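Local coordinates for hypothetical protein SpyM3_0169 (Streptococcus pyogenes, PDB 1PG6), which is of unknown function but belongs to the AIM24 family of the cupin clan and binds calcium ions in the crystal, at residues V26-E31 against G91-A96; L38-M43 against S79-Q84; E48-N53 against A85-D90; G109-R114 against A185-L190; R114-A119 against L147-T152. One frame throughout, in Å; residues are numbered along the deposited sequence.

How the contacts relate
Contacts 1, 2 and 3 form one region of the chain, and contacts 4 and 5 another. Contacts 2 and 3 share strand 82-87, with Gln-84 O and Asn-53 N probably hydrogen-bonded between them; contact 1 lies in a separate sheet that packs on both, its centre about 10 Å from that of contact 3. One calcium ion is held by contact 2, about 8 Å from the Leu-95 side chain of contact 1. Contacts 4 and 5 use strand 113-116 and share Arg-114, their centres about 11 Å apart. The two regions touch where Ile-82 CD1 of contact 2 meets Met-150 CE of contact 5 at 3.5 Å, whereas contacts 3 and 4 lie about 29 Å apart between centres.

Contact 1. Residues V26-E31 against G91-A96; sequences VEIDLE and GKLALA
Gly-91 O accepts two hydrogen bonds, one from Leu-30 N at 2.8 Å, tilted 29° from the carbonyl plane, and one from a water. The same water donates to Asp-29 OD2, so it ties a carboxylate of residues 26-31 to the backbone of residues 91-96. Gly-91 N returns a bond to Leu-30 O, and reciprocal pairs follow between Ile-28 and Leu-93 and between Val-26 and Leu-95. Strands 26-30 and 91-95 are the two inner strands of a four-stranded antiparallel sheet, flanked by 14-17 and 43-46. On one face Asp-29 and Lys-92 lie side by side: OD2 of Asp-29 rests 3.2 Å from Lys-92 CG, while NZ of Lys-92 remains 4.5 Å from that oxygen, too far for a salt bridge. The other face is aliphatic. A chi1 of 71° sets Leu-93 CG between its backbone N and carbonyl carbon, and from there CD2 lodges between Ile-28 CB, at 3.7 Å, and Leu-30 CD1. Val-26 CG1 presses tightly on Leu-95 CB (3.5 Å), and Ile-28 CD1 meets Leu-95 CD1. Ala-85 and Ser-87 of strand 82-87 pack against this face, Ala-85 on Leu-93 and Ser-87 on Leu-30.

Contact 2. Residues L38-M43 against S79-Q84; sequences LQQGSM and SMFITQ. With CA (calcium ion), chain C.
Leu-38 and Thr-83 form the last hydrogen-bonded antiparallel pair between strands 35-39 and 82-87, just ahead of a turn at which a calcium ion is bound. Leu-38 N donates to Thr-83 O at 2.7 Å, and Thr-83 N answers to Leu-38 O. Beside this pair, Thr-83 OG1, placed between its own backbone N and carbonyl carbon by a chi1 of 58°, comes to 3.2 Å from Leu-38 CG and lies almost as near to CD1. Both side chains are buried, and that of Leu-38 also packs on Leu-95. Beyond the strand ends Gln-40 N still donates to Phe-81 O (2.8 Å), approaching from well above the carbonyl plane. The extended side chain of Gln-40 then brings NE2 to the edge of the Phe-81 ring, near its plane and 3.4 Å from CD2, with the amide and ring planes 58° apart. The type II turn from Gln-39 to Ser-42 is fastened by Gln-39 O, which accepts from both the backbone N and the hydroxyl of Ser-42; Ser-42 OG lies 2.8 Å from it. Gly-41 takes the positive phi of that turn. Gly-41 O in the turn and Met-43 O just after it each bind the calcium ion at 2.5 Å, and a water is a further ligand. On the partner side a type I turn leads into strand 82-87: Ser-79 OG accepts from Phe-81 N in an ST turn, and Lys-55 NZ bonds to the carbonyl oxygens of Ser-79 and Ile-82.

Contact 3. Residues E48-N53 against A85-D90; sequences ENVTLN and AMSNGD
Thr-51 and Met-86 make the reciprocal backbone pair that attaches strand 50-53, an outermost strand, to strand 82-87. Met-86 N donates to Thr-51 O at 2.8 Å with an N-H...O angle of 169°, and Thr-51 N donates back to Met-86 O. One step beyond the strands, Asn-88 N bonds to Asn-49 O, prolonging the pairing, and CB of Asn-49 lies 3.3 Å from Asn-88 O. Within the six-stranded antiparallel sheet this is the edge; strand 35-39 borders 82-87 on its other side, with backbone bonding between Val-36 and Ala-85. The side chain of Met-86, a selenomethionine, bends at chi2 (73°) and again at chi3, and its CE ends 3.4 Å from Asn-53 CB. Nearer the backbone, Met-86 CB touches Thr-51 CG2 at 3.8 Å, a methyl that also lies near Met-86 O. The opposite face carries Val-50, Ala-85 and Ser-87. Val-50 CG1 lies 3.7 Å from Met-86 O and reaches Ala-85 CB more loosely, at 4.2 Å, while its CG2 approaches Ser-87 OG. That hydroxyl is engaged by the loop that follows, donating to Gly-89 O at 2.7 Å.

Contact 4. Residues G109-R114 against A185-L190; sequences GEKQYR and AWSREL
Arg-114 lies across the indole of Trp-186: its CB sits over one face, 3.9 Å from the centroid of the six-membered ring and 25° off the normal, in a CH-pi contact. Farther out, Arg-188 crosses Arg-114 at about a right angle and places CG 3.4 Å above the centre of the Arg-114 guanidinium. Arg-114 thus meets the aliphatic part of Arg-188, and Arg-114 NH2 stays 5.3 Å from Arg-188 NE. Gln-112 CG in turn lies over one face of the Arg-188 guanidinium. A separate salt bridge joins Lys-111 NZ to Glu-189 OE2 at 3.0 Å, NZ approaching from above the carboxylate plane; Glu-219 is a second partner of Lys-111. Arg-114 and Trp-186 exchange backbone bonds and Arg-188 N donates to Gln-112 O. Waters bridge several of the polar ends: one, in the guanidinium plane, accepts from Arg-114 NE at 2.8 Å and, weakly, from Trp-186 NE1, and a second links Arg-114 NH2 to Leu-190 O. Another water donates to Gln-112 O and bonds to Ser-187 OG, which is also hydrogen-bonded to Glu-219 N. In the second shell, Gln-112 is held by Thr-152 and Gly-154, Arg-114 NH1 by Thr-151, and the Trp-186 ring meets Phe-214 and Tyr-192 edge-to-face. Antiparallel neighbours in a six-stranded sheet, strands 113-116 and 183-187 are joined here where the latter ends in a type I turn.

Contact 5. Residues R114-A119 against L147-T152; sequences RLNDGA and LFVMTT
A chi1 of -83° sets Asp-117 CG anti to the carbonyl carbon, and from there the carboxylate reaches Phe-148: Phe-148 N donates to Asp-117 OD2 at 3.0 Å, on the syn side and 34° out of the carboxylate plane. Thr-151 likewise has its OG1 anti to the carbonyl carbon (chi1 -67°), beside the extended side chain of Arg-114. Arg-114 NH1 bonds to this hydroxyl at 2.8 Å, though the bond is bent and the oxygen is displaced from the guanidinium plane. A water spans the strand ends, accepting from Asp-117 N and donating to Phe-148 O, which lies 2.8 Å from it. Strands 113-116 and 148-153 are antiparallel neighbours in a six-stranded sheet, with 128-133 beyond 148-153 as its outermost strand. At the centre of the pairing Met-150 N donates to Leu-115 O at 2.9 Å, and Leu-115 N donates in return to Met-150 O, whose position is less certain. On the face of Leu-115, its CD1 touches Met-150 CG at 4.1 Å and lies as near to SE and to Thr-152 CG2. On the other face Val-149 CG1 packs on Arg-114 CB (3.8 Å). Residues 116-119 then form a type II turn with Gly-118 at its third position; Gly-118 O accepts from ND2 of Asn-161, a residue of the second calcium site together with Thr-99 and Ser-162.

Contact 1. Residues V26-E31 against G91-A96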
# COMPACT_ATOMS: atom_id res chain seq x y z
N VAL A 26 -3.20 -12.50 7.38
CA VAL A 26 -2.41 -11.97 8.48
C VAL A 26 -3.33 -11.86 9.69
O VAL A 26 -4.37 -11.21 9.64
CB VAL A 26 -1.78 -10.59 8.15
CG1 VAL A 26 -2.85 -9.59 7.75
CG2 VAL A 26 -0.99 -10.08 9.35
N GLU A 27 -2.95 -12.54 10.77
CA GLU A 27 -3.71 -12.51 12.00
C GLU A 27 -3.09 -11.43 12.87
O GLU A 27 -1.87 -11.43 13.10
CB GLU A 27 -3.64 -13.86 12.72
CG GLU A 27 -4.15 -15.05 11.91
CD GLU A 27 -4.03 -16.36 12.67
OE1 GLU A 27 -2.92 -16.67 13.16
OE2 GLU A 27 -5.04 -17.09 12.79
N ILE A 28 -3.92 -10.51 13.35
CA ILE A 28 -3.45 -9.40 14.16
C ILE A 28 -4.05 -9.37 15.55
O ILE A 28 -5.26 -9.51 15.71
CB ILE A 28 -3.79 -8.06 13.46
CG1 ILE A 28 -3.07 -7.97 12.11
CG2 ILE A 28 -3.40 -6.89 14.35
CD1 ILE A 28 -3.44 -6.75 11.30
N ASP A 29 -3.20 -9.21 16.56
CA ASP A 29 -3.65 -9.14 17.94
C ASP A 29 -3.53 -7.69 18.40
O ASP A 29 -2.46 -7.09 18.29
CB ASP A 29 -2.81 -10.03 18.86
CG ASP A 29 -3.13 -11.50 18.68
OD1 ASP A 29 -2.33 -12.21 18.03
OD2 ASP A 29 -4.18 -11.94 19.20
N LEU A 30 -4.63 -7.15 18.90
CA LEU A 30 -4.67 -5.77 19.37
C LEU A 30 -4.93 -5.71 20.87
O LEU A 30 -5.85 -6.35 21.37
CB LEU A 30 -5.76 -4.98 18.65
CG LEU A 30 -5.60 -4.71 17.15
CD1 LEU A 30 -6.81 -3.95 16.65
CD2 LEU A 30 -4.33 -3.91 16.91
N GLU A 31 -4.11 -4.94 21.58
CA GLU A 31 -4.28 -4.78 23.01
C GLU A 31 -5.36 -3.74 23.23
O GLU A 31 -5.80 -3.08 22.28
CB GLU A 31 -2.97 -4.30 23.66
CG GLU A 31 -1.99 -5.41 23.99
CD GLU A 31 -0.81 -4.91 24.80
OE1 GLU A 31 0.09 -4.27 24.22
OE2 GLU A 31 -0.80 -5.14 26.03
N GLY A 91 -8.19 -7.85 21.56
CA GLY A 91 -8.97 -8.27 20.41
C GLY A 91 -8.14 -8.87 19.29
O GLY A 91 -6.92 -8.76 19.27
N LYS A 92 -8.82 -9.51 18.34
CA LYS A 92 -8.16 -10.14 17.21
C LYS A 92 -8.88 -9.87 15.90
O LYS A 92 -10.09 -9.65 15.88
CB LYS A 92 -8.08 -11.65 17.42
CG LYS A 92 -7.34 -12.09 18.67
CD LYS A 92 -7.35 -13.61 18.79
CE LYS A 92 -6.67 -14.07 20.08
NZ LYS A 92 -6.68 -15.56 20.19
N LEU A 93 -8.13 -9.87 14.81
CA LEU A 93 -8.73 -9.68 13.50
C LEU A 93 -7.79 -10.29 12.48
O LEU A 93 -6.61 -10.49 12.75
CB LEU A 93 -8.98 -8.20 13.20
CG LEU A 93 -7.82 -7.25 12.91
CD1 LEU A 93 -8.33 -6.06 12.11
CD2 LEU A 93 -7.17 -6.79 14.21
N ALA A 94 -8.33 -10.61 11.31
CA ALA A 94 -7.52 -11.20 10.25
C ALA A 94 -7.78 -10.42 8.98
O ALA A 94 -8.92 -10.06 8.69
CB ALA A 94 -7.91 -12.67 10.06
N LEU A 95 -6.72 -10.15 8.23
CA LEU A 95 -6.82 -9.40 6.99
C LEU A 95 -6.34 -10.23 5.82
O LEU A 95 -5.50 -11.12 5.97
CB LEU A 95 -5.94 -8.15 7.04
CG LEU A 95 -6.11 -7.18 8.20
CD1 LEU A 95 -5.14 -6.00 8.03
CD2 LEU A 95 -7.55 -6.70 8.25
N ALA A 96 -6.85 -9.91 4.64
CA ALA A 96 -6.46 -10.58 3.41
C ALA A 96 -6.19 -9.52 2.35
O ALA A 96 -6.98 -8.59 2.18
CB ALA A 96 -7.58 -11.51 2.94
O HOH W 1 -5.52 -10.56 21.21

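Contact 2. Residues L38-M43 against S79-Q84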
# COMPACT_ATOMS: atom_id res chain seq x y z
N LEU A 38 -6.12 -0.10 7.88
CA LEU A 38 -6.16 -1.23 6.96
C LEU A 38 -6.75 -0.92 5.60
O LEU A 38 -7.59 -0.02 5.45
CB LEU A 38 -6.94 -2.40 7.58
CG LEU A 38 -8.37 -2.09 8.04
CD1 LEU A 38 -9.35 -3.11 7.49
CD2 LEU A 38 -8.39 -2.10 9.56
N GLN A 39 -6.29 -1.67 4.61
CA GLN A 39 -6.76 -1.55 3.24
C GLN A 39 -8.27 -1.76 3.26
O GLN A 39 -8.75 -2.75 3.81
CB GLN A 39 -6.08 -2.64 2.40
CG GLN A 39 -6.60 -2.81 0.99
CD GLN A 39 -5.98 -4.02 0.31
OE1 GLN A 39 -4.84 -3.97 -0.16
NE2 GLN A 39 -6.71 -5.13 0.28
N GLN A 40 -9.01 -0.83 2.67
CA GLN A 40 -10.46 -0.95 2.66
C GLN A 40 -10.87 -2.32 2.14
O GLN A 40 -10.38 -2.78 1.11
CB GLN A 40 -11.09 0.12 1.78
CG GLN A 40 -12.61 0.15 1.89
CD GLN A 40 -13.27 0.93 0.78
OE1 GLN A 40 -14.45 1.28 0.87
NE2 GLN A 40 -12.53 1.21 -0.29
N GLY A 41 -11.77 -2.98 2.87
CA GLY A 41 -12.25 -4.29 2.48
C GLY A 41 -11.36 -5.47 2.79
O GLY A 41 -11.73 -6.60 2.49
N SER A 42 -10.20 -5.26 3.41
CA SER A 42 -9.29 -6.37 3.69
C SER A 42 -9.67 -7.22 4.90
O SER A 42 -9.10 -8.29 5.12
CB SER A 42 -7.85 -5.87 3.86
OG SER A 42 -7.72 -5.02 4.99
N MSE A 43 -10.65 -6.77 5.68
CA MSE A 43 -11.08 -7.53 6.85
C MSE A 43 -11.65 -8.91 6.48
O MSE A 43 -12.45 -9.02 5.57
CB MSE A 43 -12.14 -6.74 7.61
CG MSE A 43 -12.64 -7.43 8.85
SE MSE A 43 -11.31 -7.42 10.22
CE MSE A 43 -11.69 -5.64 10.88
N SER A 79 -6.58 8.91 2.99
CA SER A 79 -7.17 8.11 1.92
C SER A 79 -8.55 7.60 2.30
O SER A 79 -8.78 7.17 3.43
CB SER A 79 -6.26 6.92 1.58
OG SER A 79 -6.85 6.09 0.60
N MSE A 80 -9.47 7.64 1.35
CA MSE A 80 -10.83 7.17 1.58
C MSE A 80 -10.86 5.64 1.49
O MSE A 80 -11.86 5.02 1.83
CB MSE A 80 -11.78 7.77 0.54
CG MSE A 80 -12.08 9.24 0.75
SE MSE A 80 -13.12 9.54 2.34
CE MSE A 80 -11.68 9.73 3.61
N PHE A 81 -9.77 5.05 1.02
CA PHE A 81 -9.70 3.60 0.87
C PHE A 81 -8.92 2.93 2.00
O PHE A 81 -8.44 1.81 1.86
CB PHE A 81 -9.09 3.25 -0.48
CG PHE A 81 -9.75 3.95 -1.63
CD1 PHE A 81 -9.28 5.18 -2.08
CD2 PHE A 81 -10.89 3.42 -2.21
CE1 PHE A 81 -9.93 5.87 -3.10
CE2 PHE A 81 -11.55 4.10 -3.24
CZ PHE A 81 -11.07 5.33 -3.68
N ILE A 82 -8.81 3.64 3.12
CA ILE A 82 -8.13 3.12 4.29
C ILE A 82 -9.07 3.27 5.48
O ILE A 82 -9.59 4.36 5.75
CB ILE A 82 -6.82 3.88 4.59
CG1 ILE A 82 -5.83 3.66 3.44
CG2 ILE A 82 -6.23 3.40 5.91
CD1 ILE A 82 -4.50 4.37 3.63
N THR A 83 -9.32 2.17 6.18
CA THR A 83 -10.19 2.19 7.35
C THR A 83 -9.36 1.91 8.59
O THR A 83 -8.18 1.58 8.50
CB THR A 83 -11.31 1.14 7.22
OG1 THR A 83 -10.74 -0.16 7.04
CG2 THR A 83 -12.19 1.45 6.02
N GLN A 84 -9.97 2.05 9.76
CA GLN A 84 -9.24 1.80 10.99
C GLN A 84 -10.03 0.93 11.94
O GLN A 84 -11.22 1.13 12.15
CB GLN A 84 -8.87 3.13 11.65
CG GLN A 84 -7.89 2.99 12.81
CD GLN A 84 -7.16 4.29 13.11
OE1 GLN A 84 -7.77 5.32 13.39
NE2 GLN A 84 -5.83 4.24 13.06
CA CA C . -13.40 -8.17 3.46
O HOH W 2 -14.88 -7.25 1.62

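Contact 3. Residues E48-N53 against A85-D90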
# COMPACT_ATOMS: atom_id res chain seq x y z
N GLU A 48 -15.62 -9.67 18.60
CA GLU A 48 -16.69 -8.72 18.91
C GLU A 48 -16.21 -7.38 19.46
O GLU A 48 -16.78 -6.34 19.14
CB GLU A 48 -17.66 -9.36 19.91
CG GLU A 48 -18.90 -8.52 20.21
CD GLU A 48 -19.79 -8.32 18.99
OE1 GLU A 48 -19.35 -7.65 18.02
OE2 GLU A 48 -20.93 -8.83 19.00
N ASN A 49 -15.17 -7.39 20.29
CA ASN A 49 -14.66 -6.16 20.88
C ASN A 49 -13.83 -5.30 19.92
O ASN A 49 -13.23 -4.32 20.34
CB ASN A 49 -13.85 -6.47 22.14
CG ASN A 49 -12.71 -7.43 21.88
OD1 ASN A 49 -11.97 -7.80 22.80
ND2 ASN A 49 -12.56 -7.86 20.63
N VAL A 50 -13.81 -5.69 18.65
CA VAL A 50 -13.07 -4.93 17.65
C VAL A 50 -14.06 -4.22 16.73
O VAL A 50 -14.90 -4.86 16.10
CB VAL A 50 -12.16 -5.85 16.80
CG1 VAL A 50 -11.52 -5.04 15.68
CG2 VAL A 50 -11.10 -6.48 17.67
N THR A 51 -13.96 -2.90 16.67
CA THR A 51 -14.86 -2.10 15.84
C THR A 51 -14.14 -1.49 14.65
O THR A 51 -13.01 -1.02 14.76
CB THR A 51 -15.50 -0.97 16.66
OG1 THR A 51 -16.31 -0.16 15.80
CG2 THR A 51 -14.44 -0.10 17.31
N LEU A 52 -14.81 -1.49 13.50
CA LEU A 52 -14.26 -0.94 12.27
C LEU A 52 -14.84 0.45 12.03
O LEU A 52 -16.05 0.61 11.86
CB LEU A 52 -14.59 -1.85 11.09
CG LEU A 52 -14.07 -1.43 9.71
CD1 LEU A 52 -12.54 -1.40 9.73
CD2 LEU A 52 -14.57 -2.40 8.66
N ASN A 53 -13.97 1.46 12.00
CA ASN A 53 -14.41 2.83 11.77
C ASN A 53 -13.91 3.37 10.43
O ASN A 53 -12.80 3.06 10.00
CB ASN A 53 -13.91 3.73 12.90
CG ASN A 53 -14.37 5.17 12.74
OD1 ASN A 53 -15.57 5.45 12.67
ND2 ASN A 53 -13.41 6.09 12.67
N ALA A 85 -9.35 -0.06 12.51
CA ALA A 85 -9.96 -0.98 13.45
C ALA A 85 -9.49 -0.64 14.86
O ALA A 85 -8.30 -0.45 15.09
CB ALA A 85 -9.58 -2.41 13.10
N MSE A 86 -10.44 -0.53 15.79
CA MSE A 86 -10.12 -0.22 17.18
C MSE A 86 -10.52 -1.38 18.08
O MSE A 86 -11.54 -2.03 17.85
CB MSE A 86 -10.84 1.05 17.63
CG MSE A 86 -10.18 2.35 17.20
SE MSE A 86 -10.37 2.74 15.33
CE MSE A 86 -11.67 4.17 15.47
N SER A 87 -9.73 -1.61 19.12
CA SER A 87 -10.00 -2.70 20.05
C SER A 87 -10.32 -2.22 21.46
O SER A 87 -9.64 -1.34 22.00
CB SER A 87 -8.80 -3.65 20.10
OG SER A 87 -9.07 -4.79 20.89
N ASN A 88 -11.36 -2.81 22.05
CA ASN A 88 -11.79 -2.49 23.40
C ASN A 88 -11.45 -3.74 24.21
O ASN A 88 -12.26 -4.65 24.33
CB ASN A 88 -13.29 -2.22 23.43
CG ASN A 88 -13.76 -1.61 24.74
OD1 ASN A 88 -14.90 -1.16 24.86
ND2 ASN A 88 -12.88 -1.59 25.73
N GLY A 89 -10.23 -3.77 24.74
CA GLY A 89 -9.76 -4.93 25.49
C GLY A 89 -8.88 -5.70 24.52
O GLY A 89 -8.52 -5.17 23.48
N ASP A 90 -8.53 -6.94 24.85
CA ASP A 90 -7.70 -7.73 23.94
C ASP A 90 -8.56 -8.23 22.78
O ASP A 90 -9.55 -8.93 22.99
CB ASP A 90 -7.08 -8.93 24.67
CG ASP A 90 -6.02 -8.51 25.68
OD1 ASP A 90 -5.09 -7.77 25.30
OD2 ASP A 90 -6.12 -8.94 26.85

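Contact 4. Residues G109-R114 against A185-L190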
# COMPACT_ATOMS: atom_id res chain seq x y z
N GLY A 109 10.63 3.64 11.75
CA GLY A 109 11.36 4.39 12.76
C GLY A 109 12.49 5.13 12.08
O GLY A 109 12.26 6.17 11.45
N GLU A 110 13.70 4.61 12.20
CA GLU A 110 14.86 5.21 11.57
C GLU A 110 14.65 5.10 10.07
O GLU A 110 15.22 5.86 9.28
CB GLU A 110 16.14 4.48 11.97
CG GLU A 110 16.40 4.41 13.47
CD GLU A 110 17.78 3.88 13.79
OE1 GLU A 110 18.06 3.62 14.98
OE2 GLU A 110 18.60 3.73 12.86
N LYS A 111 13.84 4.12 9.67
CA LYS A 111 13.54 3.90 8.26
C LYS A 111 12.05 4.10 8.02
O LYS A 111 11.22 3.76 8.86
CB LYS A 111 13.97 2.49 7.84
CG LYS A 111 15.47 2.25 7.93
CD LYS A 111 15.85 0.83 7.54
CE LYS A 111 15.61 0.55 6.06
NZ LYS A 111 16.58 1.25 5.16
N GLN A 112 11.73 4.68 6.87
CA GLN A 112 10.35 4.91 6.47
C GLN A 112 10.25 4.49 5.02
O GLN A 112 11.27 4.29 4.36
CB GLN A 112 9.97 6.39 6.61
CG GLN A 112 9.98 6.92 8.05
CD GLN A 112 9.04 6.17 8.97
OE1 GLN A 112 7.97 5.73 8.56
NE2 GLN A 112 9.43 6.05 10.23
N TYR A 113 9.03 4.38 4.52
CA TYR A 113 8.83 3.94 3.14
C TYR A 113 7.72 4.68 2.41
O TYR A 113 6.86 5.31 3.02
CB TYR A 113 8.49 2.45 3.11
CG TYR A 113 9.53 1.56 3.75
CD1 TYR A 113 9.56 1.35 5.14
CD2 TYR A 113 10.53 0.96 2.98
CE1 TYR A 113 10.56 0.58 5.73
CE2 TYR A 113 11.53 0.19 3.56
CZ TYR A 113 11.54 0.01 4.93
OH TYR A 113 12.56 -0.72 5.50
N ARG A 114 7.77 4.58 1.08
CA ARG A 114 6.76 5.15 0.21
C ARG A 114 6.19 3.91 -0.48
O ARG A 114 6.90 2.92 -0.69
CB ARG A 114 7.38 6.09 -0.82
CG ARG A 114 8.13 7.29 -0.22
CD ARG A 114 8.49 8.31 -1.29
NE ARG A 114 9.54 9.25 -0.88
CZ ARG A 114 9.34 10.33 -0.13
NH1 ARG A 114 8.12 10.63 0.31
NH2 ARG A 114 10.36 11.12 0.18
N ALA A 185 7.02 -0.98 -2.81
CA ALA A 185 7.35 0.03 -1.82
C ALA A 185 8.86 0.27 -1.85
O ALA A 185 9.61 -0.58 -2.31
CB ALA A 185 6.93 -0.46 -0.43
N TRP A 186 9.29 1.42 -1.36
CA TRP A 186 10.72 1.71 -1.36
C TRP A 186 11.11 2.69 -0.26
O TRP A 186 10.26 3.40 0.28
CB TRP A 186 11.13 2.25 -2.74
CG TRP A 186 10.53 3.58 -3.10
CD1 TRP A 186 11.10 4.81 -2.93
CD2 TRP A 186 9.25 3.82 -3.70
NE1 TRP A 186 10.26 5.80 -3.38
CE2 TRP A 186 9.12 5.22 -3.85
CE3 TRP A 186 8.20 2.99 -4.11
CZ2 TRP A 186 7.97 5.81 -4.41
CZ3 TRP A 186 7.06 3.58 -4.67
CH2 TRP A 186 6.96 4.98 -4.81
N SER A 187 12.39 2.70 0.09
CA SER A 187 12.89 3.57 1.15
C SER A 187 12.59 5.04 0.90
O SER A 187 12.78 5.54 -0.21
CB SER A 187 14.39 3.38 1.32
OG SER A 187 14.69 2.07 1.79
N ARG A 188 12.12 5.73 1.93
CA ARG A 188 11.79 7.15 1.80
C ARG A 188 13.07 7.95 1.56
O ARG A 188 13.04 9.01 0.94
CB ARG A 188 11.10 7.64 3.06
CG ARG A 188 10.54 9.04 2.93
CD ARG A 188 9.97 9.51 4.24
NE ARG A 188 11.01 9.67 5.24
CZ ARG A 188 10.77 10.01 6.50
NH1 ARG A 188 9.53 10.23 6.91
NH2 ARG A 188 11.78 10.13 7.36
N GLU A 189 14.18 7.41 2.05
CA GLU A 189 15.49 8.03 1.93
C GLU A 189 16.00 8.10 0.47
O GLU A 189 16.89 8.89 0.15
CB GLU A 189 16.47 7.26 2.82
CG GLU A 189 16.25 5.74 2.78
CD GLU A 189 15.76 5.13 4.09
OE1 GLU A 189 14.66 5.50 4.61
OE2 GLU A 189 16.48 4.23 4.62
N LEU A 190 15.42 7.28 -0.40
CA LEU A 190 15.82 7.26 -1.81
C LEU A 190 15.21 8.42 -2.59
O LEU A 190 14.19 8.98 -2.20
CB LEU A 190 15.37 5.95 -2.48
CG LEU A 190 16.16 4.66 -2.21
CD1 LEU A 190 15.33 3.45 -2.62
CD2 LEU A 190 17.47 4.70 -2.97
O HOH W 3 17.17 5.80 6.87
O HOH W 4 13.87 2.60 4.38
O HOH W 5 11.73 7.69 -1.74
O HOH W 6 12.59 11.29 -1.67

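Contact 5. Residues R114-A119 against L147-T152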
# COMPACT_ATOMS: atom_id res chain seq x y z
N ARG A 114 7.77 4.58 1.08
CA ARG A 114 6.76 5.15 0.21
C ARG A 114 6.19 3.91 -0.48
O ARG A 114 6.90 2.92 -0.69
CB ARG A 114 7.38 6.09 -0.82
CG ARG A 114 8.13 7.29 -0.22
CD ARG A 114 8.49 8.31 -1.29
NE ARG A 114 9.54 9.25 -0.88
CZ ARG A 114 9.34 10.33 -0.13
NH1 ARG A 114 8.12 10.63 0.31
NH2 ARG A 114 10.36 11.12 0.18
N LEU A 115 4.90 3.95 -0.81
CA LEU A 115 4.25 2.82 -1.46
C LEU A 115 3.31 3.26 -2.56
O LEU A 115 2.68 4.32 -2.47
CB LEU A 115 3.42 2.01 -0.46
CG LEU A 115 3.98 1.65 0.91
CD1 LEU A 115 3.89 2.86 1.82
CD2 LEU A 115 3.17 0.50 1.49
N ASN A 116 3.22 2.43 -3.59
CA ASN A 116 2.32 2.69 -4.70
C ASN A 116 0.90 2.30 -4.32
O ASN A 116 0.70 1.59 -3.34
CB ASN A 116 2.73 1.86 -5.91
CG ASN A 116 3.69 2.59 -6.81
OD1 ASN A 116 4.68 2.02 -7.28
ND2 ASN A 116 3.41 3.86 -7.05
N ASP A 117 -0.05 2.76 -5.12
CA ASP A 117 -1.46 2.45 -4.91
C ASP A 117 -1.67 0.95 -4.99
O ASP A 117 -1.20 0.29 -5.93
CB ASP A 117 -2.35 3.11 -5.96
CG ASP A 117 -2.68 4.55 -5.64
OD1 ASP A 117 -2.99 4.84 -4.47
OD2 ASP A 117 -2.64 5.38 -6.58
N GLY A 118 -2.38 0.43 -4.01
CA GLY A 118 -2.68 -0.99 -3.98
C GLY A 118 -1.67 -1.78 -3.18
O GLY A 118 -1.94 -2.93 -2.84
N ALA A 119 -0.52 -1.20 -2.87
CA ALA A 119 0.49 -1.94 -2.11
C ALA A 119 0.27 -1.91 -0.60
O ALA A 119 0.85 -2.71 0.13
CB ALA A 119 1.89 -1.41 -2.44
N LEU A 147 -2.58 9.23 -9.86
CA LEU A 147 -1.59 8.31 -9.33
C LEU A 147 -1.11 8.84 -7.99
O LEU A 147 -0.53 9.93 -7.92
CB LEU A 147 -0.41 8.21 -10.30
CG LEU A 147 0.48 6.96 -10.22
CD1 LEU A 147 -0.34 5.74 -10.61
CD2 LEU A 147 1.66 7.11 -11.16
N PHE A 148 -1.34 8.09 -6.92
CA PHE A 148 -0.94 8.53 -5.59
C PHE A 148 0.12 7.65 -4.94
O PHE A 148 0.13 6.43 -5.10
CB PHE A 148 -2.15 8.61 -4.66
CG PHE A 148 -3.04 9.79 -4.92
CD1 PHE A 148 -3.77 9.89 -6.10
CD2 PHE A 148 -3.15 10.82 -3.99
CE1 PHE A 148 -4.60 10.98 -6.34
CE2 PHE A 148 -3.97 11.91 -4.22
CZ PHE A 148 -4.70 11.99 -5.40
N VAL A 149 1.01 8.29 -4.19
CA VAL A 149 2.06 7.58 -3.46
C VAL A 149 1.88 7.85 -1.98
O VAL A 149 1.65 8.99 -1.57
CB VAL A 149 3.47 8.06 -3.88
CG1 VAL A 149 4.52 7.44 -2.96
CG2 VAL A 149 3.74 7.65 -5.33
N MSE A 150 1.97 6.80 -1.18
CA MSE A 150 1.83 6.89 0.27
C MSE A 150 3.20 6.91 0.93
O MSE A 150 4.09 6.15 0.55
CB MSE A 150 1.04 5.69 0.79
CG MSE A 150 0.91 5.62 2.31
SE MSE A 150 0.06 3.97 2.88
CE MSE A 150 -1.54 4.11 1.85
N THR A 151 3.37 7.78 1.92
CA THR A 151 4.63 7.86 2.64
C THR A 151 4.34 7.71 4.13
O THR A 151 3.44 8.36 4.67
CB THR A 151 5.36 9.20 2.39
OG1 THR A 151 5.79 9.26 1.02
CG2 THR A 151 6.59 9.32 3.29
N THR A 152 5.11 6.85 4.80
CA THR A 152 4.93 6.59 6.22
C THR A 152 5.75 7.50 7.11
O THR A 152 6.69 8.16 6.66
CB THR A 152 5.33 5.14 6.58
OG1 THR A 152 6.74 4.97 6.38
CG2 THR A 152 4.58 4.15 5.70
O HOH W 7 0.81 4.51 -7.08